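Local coordinates for protection of telomeres protein 1 (Schizosaccharomyces pombe, PDB 7CUI) that binds single-stranded telomeric DNA to protect the 3' overhang and regulates telomerase and telomere length, at residues M123-Q126 with L127-R130. Residues are numbered along the deposited sequence; the frame is centred on the assembly and turned at random.
Sequences MTLQ and LKER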
HETATM    1  N   MSE A 123      -7.628  -9.643  16.557  1.00 25.32           N
HETATM    2  CA  MSE A 123      -7.445  -9.568  15.122  1.00 27.17           C
HETATM    3  C   MSE A 123      -6.455  -8.470  14.739  1.00 27.08           C
HETATM    4  O   MSE A 123      -5.715  -8.626  13.771  1.00 28.79           O
HETATM    5  CB  MSE A 123      -8.772  -9.342  14.409  1.00 29.45           C
HETATM    6  CG  MSE A 123      -8.697  -9.780  12.974  1.00 38.29           C
HETATM    7 SE   MSE A 123     -10.316  -9.213  12.075  1.00 52.68          SE
HETATM    8  CE  MSE A 123     -11.661 -10.605  12.424  1.00 50.03           C
ATOM      9  N   THR A 124      -6.469  -7.356  15.480  1.00 25.51           N
ATOM     10  CA  THR A 124      -5.496  -6.295  15.273  1.00 25.50           C
ATOM     11  C   THR A 124      -4.086  -6.847  15.480  1.00 25.54           C
ATOM     12  O   THR A 124      -3.218  -6.598  14.651  1.00 26.08           O
ATOM     13  CB  THR A 124      -5.804  -5.056  16.129  1.00 24.41           C
ATOM     14  OG1 THR A 124      -7.096  -4.542  15.788  1.00 23.86           O
ATOM     15  CG2 THR A 124      -4.757  -3.968  15.988  1.00 21.55           C
ATOM     16  N   LEU A 125      -3.881  -7.615  16.565  1.00 26.49           N
ATOM     17  CA  LEU A 125      -2.601  -8.252  16.855  1.00 27.62           C
ATOM     18  C   LEU A 125      -2.205  -9.196  15.718  1.00 27.74           C
ATOM     19  O   LEU A 125      -1.039  -9.261  15.339  1.00 28.63           O
ATOM     20  CB  LEU A 125      -2.673  -8.989  18.201  1.00 31.16           C
ATOM     21  CG  LEU A 125      -1.984  -8.330  19.404  1.00 34.17           C
ATOM     22  CD1 LEU A 125      -1.758  -6.833  19.207  1.00 36.10           C
ATOM     23  CD2 LEU A 125      -2.769  -8.581  20.687  1.00 34.81           C
ATOM     24  N   GLN A 126      -3.190  -9.902  15.152  1.00 27.02           N
ATOM     25  CA  GLN A 126      -2.947 -10.852  14.077  1.00 27.29           C
ATOM     26  C   GLN A 126      -2.525 -10.120  12.805  1.00 27.33           C
ATOM     27  O   GLN A 126      -1.687 -10.619  12.054  1.00 30.15           O
ATOM     28  CB  GLN A 126      -4.184 -11.713  13.833  1.00 28.08           C
ATOM     29  CG  GLN A 126      -4.337 -12.843  14.839  1.00 32.16           C
ATOM     30  CD  GLN A 126      -5.772 -13.284  14.999  1.00 36.03           C
ATOM     31  OE1 GLN A 126      -6.618 -13.061  14.134  1.00 40.89           O
ATOM     32  NE2 GLN A 126      -6.062 -13.919  16.122  1.00 40.05           N
ATOM     33  N   LEU A 127      -3.123  -8.944  12.574  1.00 24.79           N
ATOM     34  CA  LEU A 127      -2.797  -8.081  11.450  1.00 24.29           C
ATOM     35  C   LEU A 127      -1.356  -7.593  11.603  1.00 24.89           C
ATOM     36  O   LEU A 127      -0.586  -7.654  10.647  1.00 25.29           O
ATOM     37  CB  LEU A 127      -3.767  -6.894  11.473  1.00 22.88           C
ATOM     38  CG  LEU A 127      -4.171  -6.236  10.152  1.00 22.25           C
ATOM     39  CD1 LEU A 127      -4.148  -4.728  10.301  1.00 21.95           C
ATOM     40  CD2 LEU A 127      -3.320  -6.666   8.971  1.00 22.44           C
ATOM     41  N   LYS A 128      -1.010  -7.106  12.806  1.00 25.37           N
ATOM     42  CA  LYS A 128       0.335  -6.650  13.117  1.00 27.10           C
ATOM     43  C   LYS A 128       1.340  -7.729  12.730  1.00 27.49           C
ATOM     44  O   LYS A 128       2.322  -7.443  12.052  1.00 28.95           O
ATOM     45  CB  LYS A 128       0.490  -6.352  14.613  1.00 29.86           C
ATOM     46  CG  LYS A 128       0.849  -4.919  14.978  1.00 33.61           C
ATOM     47  CD  LYS A 128       1.617  -4.818  16.286  1.00 37.30           C
ATOM     48  CE  LYS A 128       0.758  -4.531  17.501  1.00 44.14           C
ATOM     49  NZ  LYS A 128       0.116  -3.196  17.431  1.00 50.31           N
ATOM     50  N   GLU A 129       1.063  -8.965  13.161  1.00 28.20           N
ATOM     51  CA  GLU A 129       1.991 -10.076  13.021  1.00 30.00           C
ATOM     52  C   GLU A 129       2.181 -10.421  11.548  1.00 28.17           C
ATOM     53  O   GLU A 129       3.281 -10.774  11.133  1.00 29.80           O
ATOM     54  CB  GLU A 129       1.545 -11.279  13.852  1.00 33.83           C
ATOM     55  CG  GLU A 129       1.852 -11.125  15.334  1.00 40.97           C
ATOM     56  CD  GLU A 129       1.254 -12.195  16.235  1.00 51.19           C
ATOM     57  OE1 GLU A 129       1.656 -12.261  17.421  1.00 59.64           O
ATOM     58  OE2 GLU A 129       0.386 -12.963  15.753  1.00 61.29           O
ATOM     59  N   ARG A 130       1.109 -10.278  10.764  1.00 24.65           N
ATOM     60  CA  ARG A 130       1.165 -10.575   9.344  1.00 24.83           C
ATOM     61  C   ARG A 130       1.964  -9.496   8.614  1.00 23.62           C
ATOM     62  O   ARG A 130       2.829  -9.810   7.800  1.00 24.28           O
ATOM     63  CB  ARG A 130      -0.243 -10.722   8.765  1.00 25.50           C
ATOM     64  CG  ARG A 130      -0.280 -11.508   7.464  1.00 28.63           C
ATOM     65  CD  ARG A 130      -0.953 -12.850   7.641  1.00 33.44           C
ATOM     66  NE  ARG A 130      -0.924 -13.649   6.423  1.00 37.15           N
ATOM     67  CZ  ARG A 130      -0.131 -14.694   6.237  1.00 38.61           C
ATOM     68  NH1 ARG A 130       0.704 -15.069   7.192  1.00 41.92           N
ATOM     69  NH2 ARG A 130      -0.180 -15.363   5.100  1.00 41.54           N
TER
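Met123 to Gln126 and Leu127 to Arg130 are successive turns of one alpha helix, joined by four i to i+4 backbone hydrogen bonds. Leu127 N donates to Met123 O, Lys128 N to Thr124 O at 2.9 Å, Glu129 N to Leu125 O, and Arg130 N to Gln126 O at 3.1 Å. The bond from Lys128 N to Thr124 O is the straightest, with an N-H...O angle of 166°.

The side-chain contact between the turns is made by Leu125 and Lys128, three residues apart. They run side by side in the same direction, and Leu125 CD1 touches Lys128 CE at 3.8 Å. The bend at chi3 (-95°) of the lysine sets CE beside the leucine, and the further bend at chi4 sets the direction of NZ. Its ammonium group has a long, weak ion pair with Glu139 of helix 138-148. Glu129 CG lies 3.4 Å from Leu125 O, the carbonyl that accepts the Glu129 amide. The rest of the glutamate chain is extended.

Thr124 and Arg130 have their main polar partners outside these turns. Thr124 OG1 is hydrogen-bonded to His120 O, one turn back. Arg130 has CG anti to its own N (chi1 -159°) and bends at chi2; its NE bonds to Ile107 O at the end of helix 100-107.

Leu127 is buried against Phe68, on the long strand 49-73. This is a surface helix with one side against the rest of the chain: Leu127 is buried, while Leu125 and Glu129 are exposed. Helix 121-135 packs here beside the curved beta sheet of this C-terminal piece of Pot1.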